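Local coordinates for protease Do-like 2, chloroplastic (Arabidopsis thaliana, PDB 4FLN), which is a chloroplast serine protease that makes the primary cut in the photodamaged D1 protein of plant photosystem II, at residues B[375-387]-B[415-428]. Sequence-based numbering, arbitrary orientation.
Sequences VAGLVFTPLSEPL and QIVILSQVLANEVN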
loop_
_atom_site.group_PDB
_atom_site.type_symbol
_atom_site.label_atom_id
_atom_site.label_comp_id
_atom_site.label_asym_id
_atom_site.label_seq_id
_atom_site.Cartn_x
_atom_site.Cartn_y
_atom_site.Cartn_z
ATOM N N VAL B 375 11.333 15.112 -38.488
ATOM C CA VAL B 375 11.012 15.008 -39.907
ATOM C C VAL B 375 9.580 14.531 -40.078
ATOM O O VAL B 375 9.210 13.474 -39.576
ATOM C CB VAL B 375 11.924 14.006 -40.639
ATOM C CG1 VAL B 375 11.974 14.344 -42.116
ATOM C CG2 VAL B 375 13.316 14.013 -40.045
ATOM N N ALA B 376 8.775 15.309 -40.788
ATOM C CA ALA B 376 7.393 14.932 -41.031
ATOM C C ALA B 376 6.672 14.647 -39.706
ATOM O O ALA B 376 5.775 13.795 -39.626
ATOM C CB ALA B 376 7.334 13.724 -41.959
ATOM N N GLY B 377 7.068 15.369 -38.664
ATOM C CA GLY B 377 6.464 15.188 -37.361
ATOM C C GLY B 377 7.070 14.016 -36.611
ATOM O O GLY B 377 6.697 13.761 -35.462
ATOM N N LEU B 378 8.005 13.305 -37.246
ATOM C CA LEU B 378 8.668 12.185 -36.576
ATOM C C LEU B 378 9.820 12.717 -35.731
ATOM O O LEU B 378 10.783 13.282 -36.249
ATOM C CB LEU B 378 9.186 11.133 -37.569
ATOM C CG LEU B 378 8.272 10.430 -38.585
ATOM C CD1 LEU B 378 8.769 9.018 -38.829
ATOM C CD2 LEU B 378 6.811 10.420 -38.169
ATOM N N VAL B 379 9.721 12.520 -34.425
ATOM C CA VAL B 379 10.664 13.128 -33.504
ATOM C C VAL B 379 11.736 12.135 -33.074
ATOM O O VAL B 379 11.432 11.096 -32.474
ATOM C CB VAL B 379 9.932 13.701 -32.276
ATOM C CG1 VAL B 379 10.907 14.048 -31.183
ATOM C CG2 VAL B 379 9.122 14.919 -32.678
ATOM N N PHE B 380 12.986 12.465 -33.393
ATOM C CA PHE B 380 14.132 11.612 -33.073
ATOM C C PHE B 380 15.044 12.192 -31.970
ATOM O O PHE B 380 15.363 13.378 -31.976
ATOM C CB PHE B 380 14.965 11.358 -34.336
ATOM C CG PHE B 380 14.228 10.630 -35.425
ATOM C CD1 PHE B 380 13.963 9.278 -35.317
ATOM C CD2 PHE B 380 13.834 11.288 -36.573
ATOM C CE1 PHE B 380 13.305 8.600 -36.319
ATOM C CE2 PHE B 380 13.170 10.617 -37.581
ATOM C CZ PHE B 380 12.904 9.269 -37.451
ATOM N N THR B 381 15.449 11.352 -31.021
ATOM C CA THR B 381 16.536 11.685 -30.095
ATOM C C THR B 381 17.415 10.470 -29.840
ATOM O O THR B 381 16.997 9.328 -30.080
ATOM C CB THR B 381 16.044 12.154 -28.716
ATOM O OG1 THR B 381 14.897 11.388 -28.338
ATOM C CG2 THR B 381 15.699 13.611 -28.724
ATOM N N PRO B 382 18.638 10.707 -29.338
ATOM C CA PRO B 382 19.471 9.589 -28.893
ATOM C C PRO B 382 18.909 9.010 -27.596
ATOM O O PRO B 382 18.379 9.737 -26.755
ATOM C CB PRO B 382 20.837 10.240 -28.662
ATOM C CG PRO B 382 20.780 11.544 -29.377
ATOM C CD PRO B 382 19.360 11.984 -29.252
ATOM N N LEU B 383 18.989 7.695 -27.461
ATOM C CA LEU B 383 18.567 7.032 -26.247
ATOM C C LEU B 383 19.591 7.390 -25.180
ATOM O O LEU B 383 20.800 7.359 -25.425
ATOM C CB LEU B 383 18.538 5.519 -26.474
ATOM C CG LEU B 383 17.540 4.589 -25.773
ATOM C CD1 LEU B 383 18.269 3.342 -25.330
ATOM C CD2 LEU B 383 16.840 5.240 -24.605
ATOM N N SER B 384 19.107 7.755 -24.002
ATOM C CA SER B 384 19.989 8.061 -22.886
ATOM C C SER B 384 19.360 7.557 -21.596
ATOM O O SER B 384 18.167 7.283 -21.546
ATOM C CB SER B 384 20.266 9.567 -22.804
ATOM O OG SER B 384 19.118 10.292 -22.394
ATOM N N GLU B 385 20.156 7.433 -20.546
ATOM C CA GLU B 385 19.607 6.961 -19.286
ATOM C C GLU B 385 18.528 7.907 -18.729
ATOM O O GLU B 385 17.434 7.465 -18.362
ATOM C CB GLU B 385 20.717 6.688 -18.276
ATOM C CG GLU B 385 20.682 5.264 -17.732
ATOM C CD GLU B 385 21.091 4.214 -18.763
ATOM O OE1 GLU B 385 22.063 4.460 -19.516
ATOM O OE2 GLU B 385 20.446 3.141 -18.817
ATOM N N PRO B 386 18.822 9.216 -18.687
ATOM C CA PRO B 386 17.824 10.198 -18.249
ATOM C C PRO B 386 16.501 10.061 -18.998
ATOM O O PRO B 386 15.447 10.128 -18.364
ATOM C CB PRO B 386 18.474 11.530 -18.596
ATOM C CG PRO B 386 19.928 11.260 -18.544
ATOM C CD PRO B 386 20.106 9.850 -19.027
ATOM N N LEU B 387 16.547 9.867 -20.316
ATOM C CA LEU B 387 15.317 9.688 -21.093
ATOM C C LEU B 387 14.515 8.486 -20.586
ATOM O O LEU B 387 13.315 8.579 -20.341
ATOM C CB LEU B 387 15.623 9.532 -22.591
ATOM C CG LEU B 387 14.415 9.342 -23.517
ATOM C CD1 LEU B 387 13.371 10.382 -23.192
ATOM C CD2 LEU B 387 14.830 9.446 -24.981
ATOM N N GLN B 415 25.531 5.917 -31.453
ATOM C CA GLN B 415 24.366 6.136 -30.616
ATOM C C GLN B 415 23.289 5.180 -31.051
ATOM O O GLN B 415 23.364 4.584 -32.119
ATOM C CB GLN B 415 23.822 7.554 -30.772
ATOM C CG GLN B 415 24.690 8.647 -30.211
ATOM C CD GLN B 415 24.102 10.021 -30.458
ATOM O OE1 GLN B 415 23.403 10.234 -31.444
ATOM N NE2 GLN B 415 24.378 10.960 -29.560
ATOM N N ILE B 416 22.290 5.032 -30.196
ATOM C CA ILE B 416 21.046 4.398 -30.560
ATOM C C ILE B 416 20.111 5.571 -30.778
ATOM O O ILE B 416 19.894 6.386 -29.875
ATOM C CB ILE B 416 20.505 3.499 -29.423
ATOM C CG1 ILE B 416 21.500 2.391 -29.089
ATOM C CG2 ILE B 416 19.181 2.881 -29.807
ATOM C CD1 ILE B 416 21.100 1.571 -27.888
ATOM N N VAL B 417 19.598 5.692 -31.994
ATOM C CA VAL B 417 18.666 6.755 -32.292
ATOM C C VAL B 417 17.263 6.195 -32.174
ATOM O O VAL B 417 16.950 5.145 -32.742
ATOM C CB VAL B 417 18.869 7.307 -33.702
ATOM C CG1 VAL B 417 17.954 8.512 -33.925
ATOM C CG2 VAL B 417 20.321 7.679 -33.912
ATOM N N ILE B 418 16.423 6.880 -31.414
ATOM C CA ILE B 418 15.064 6.417 -31.271
ATOM C C ILE B 418 14.069 7.431 -31.795
ATOM O O ILE B 418 14.317 8.634 -31.819
ATOM C CB ILE B 418 14.708 6.081 -29.818
ATOM C CG1 ILE B 418 14.633 7.359 -28.989
ATOM C CG2 ILE B 418 15.709 5.101 -29.234
ATOM C CD1 ILE B 418 13.662 7.261 -27.839
ATOM N N LEU B 419 12.938 6.909 -32.232
ATOM C CA LEU B 419 11.789 7.708 -32.546
ATOM C C LEU B 419 10.962 7.699 -31.274
ATOM O O LEU B 419 10.397 6.669 -30.909
ATOM C CB LEU B 419 11.032 7.002 -33.657
ATOM C CG LEU B 419 9.621 7.469 -33.952
ATOM C CD1 LEU B 419 9.640 8.957 -34.172
ATOM C CD2 LEU B 419 9.130 6.751 -35.171
ATOM N N SER B 420 10.893 8.832 -30.587
ATOM C CA SER B 420 10.153 8.886 -29.320
ATOM C C SER B 420 8.635 8.996 -29.516
ATOM O O SER B 420 7.886 8.140 -29.046
ATOM C CB SER B 420 10.697 9.957 -28.362
ATOM O OG SER B 420 11.101 11.124 -29.050
ATOM N N GLN B 421 8.185 10.057 -30.180
ATOM C CA GLN B 421 6.775 10.195 -30.537
ATOM C C GLN B 421 6.621 10.651 -31.992
ATOM O O GLN B 421 7.580 11.108 -32.616
ATOM C CB GLN B 421 6.078 11.188 -29.594
ATOM C CG GLN B 421 6.464 12.646 -29.832
ATOM C CD GLN B 421 6.216 13.535 -28.630
ATOM O OE1 GLN B 421 7.128 13.780 -27.841
ATOM N NE2 GLN B 421 4.986 14.035 -28.487
ATOM N N VAL B 422 5.418 10.512 -32.538
ATOM C CA VAL B 422 5.103 11.107 -33.833
ATOM C C VAL B 422 4.062 12.189 -33.621
ATOM O O VAL B 422 3.007 11.923 -33.064
ATOM C CB VAL B 422 4.520 10.082 -34.825
ATOM C CG1 VAL B 422 4.009 10.790 -36.061
ATOM C CG2 VAL B 422 5.560 9.043 -35.201
ATOM N N LEU B 423 4.333 13.407 -34.066
ATOM C CA LEU B 423 3.335 14.453 -33.903
ATOM C C LEU B 423 2.363 14.324 -35.066
ATOM O O LEU B 423 2.728 14.563 -36.226
ATOM C CB LEU B 423 3.994 15.827 -33.916
ATOM C CG LEU B 423 5.319 15.933 -33.175
ATOM C CD1 LEU B 423 5.907 17.303 -33.377
ATOM C CD2 LEU B 423 5.085 15.674 -31.716
ATOM N N ALA B 424 1.119 13.976 -34.742
ATOM C CA ALA B 424 0.155 13.549 -35.746
ATOM C C ALA B 424 -0.043 14.576 -36.874
ATOM O O ALA B 424 -0.046 15.784 -36.638
ATOM C CB ALA B 424 -1.159 13.205 -35.087
ATOM N N ASN B 425 -0.208 14.077 -38.100
ATOM C CA ASN B 425 -0.391 14.922 -39.277
ATOM C C ASN B 425 -0.649 14.098 -40.540
ATOM O O ASN B 425 -0.355 12.906 -40.588
ATOM C CB ASN B 425 0.825 15.826 -39.487
ATOM C CG ASN B 425 0.572 16.916 -40.514
ATOM O OD1 ASN B 425 0.922 16.782 -41.692
ATOM N ND2 ASN B 425 -0.041 18.008 -40.070
ATOM N N GLU B 426 -1.184 14.746 -41.567
ATOM C CA GLU B 426 -1.620 14.035 -42.762
ATOM C C GLU B 426 -0.506 13.294 -43.519
ATOM O O GLU B 426 -0.783 12.381 -44.295
ATOM C CB GLU B 426 -2.380 14.974 -43.696
ATOM N N VAL B 427 0.745 13.683 -43.316
ATOM C CA VAL B 427 1.843 13.004 -43.999
ATOM C C VAL B 427 2.217 11.695 -43.298
ATOM O O VAL B 427 2.675 10.738 -43.929
ATOM C CB VAL B 427 3.099 13.887 -44.083
ATOM C CG1 VAL B 427 3.803 13.661 -45.404
ATOM C CG2 VAL B 427 2.735 15.351 -43.916
ATOM N N ASN B 428 2.045 11.684 -41.981
ATOM C CA ASN B 428 2.419 10.552 -41.149
ATOM C C ASN B 428 1.294 9.564 -40.795
ATOM O O ASN B 428 1.479 8.691 -39.939
ATOM C CB ASN B 428 3.195 11.009 -39.909
ATOM C CG ASN B 428 2.407 11.955 -39.024
ATOM O OD1 ASN B 428 1.243 11.705 -38.695
ATOM N ND2 ASN B 428 3.051 13.047 -38.614
HETATM O O HOH W 1 22.550 6.049 -27.377
#
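F380 leans its ring obliquely on L419, CE1 lying 3.8 Å from L419 CB, while its CB meets V417 CG1. F380 shares its side of the sheet with L378, P382, V417, L419 and V422, and there its ring also meets F467 of strand 464-469 and L453 of helix 450-459. Further along, L378 and V422 run side by side, L378 CD2 being 3.5 Å from V422 CG2. On the other side, I418, its CG1 set between the backbone N and the carbonyl carbon (chi1 70°), crosses L383 at about a right angle and meets L387 tip to tip, CD1 to CD2 at 3.8 Å.

Strands 378-382 and 417-422 pair antiparallel in the second PDZ domain. T381 and I418 exchange two backbone bonds, I418 N to T381 O at 2.8 Å being the straighter. Between L378 and F380 the register slips by one residue, a beta bulge: V379 O takes S420 N while V379 N gives to Q421 O.

Beyond the bulge, G377 O receives L423 N at 2.8 Å, and N428 links the type I' turn 375-378 to the type I turn 425-428. Its ND2 lies 3.0 Å from A376 O, which sits in the amide plane, and also donates to L423 O at 2.8 Å; OD1 accepts from N425 N. A leucine in place of N428 would probably leave A376 O and L423 O without their shared donor and N425 N without its acceptor, weakening the link between the turns. G377 suits this spot because a beta-carbon would run into L423 O and N428 ND2. Backbone polarity is thus met by strand pairing, one asparagine side chain and a water bridging L383 O and I416 N, leaving F380 and aliphatic groups to pack one face and I418 with the leucines the other, beside T381.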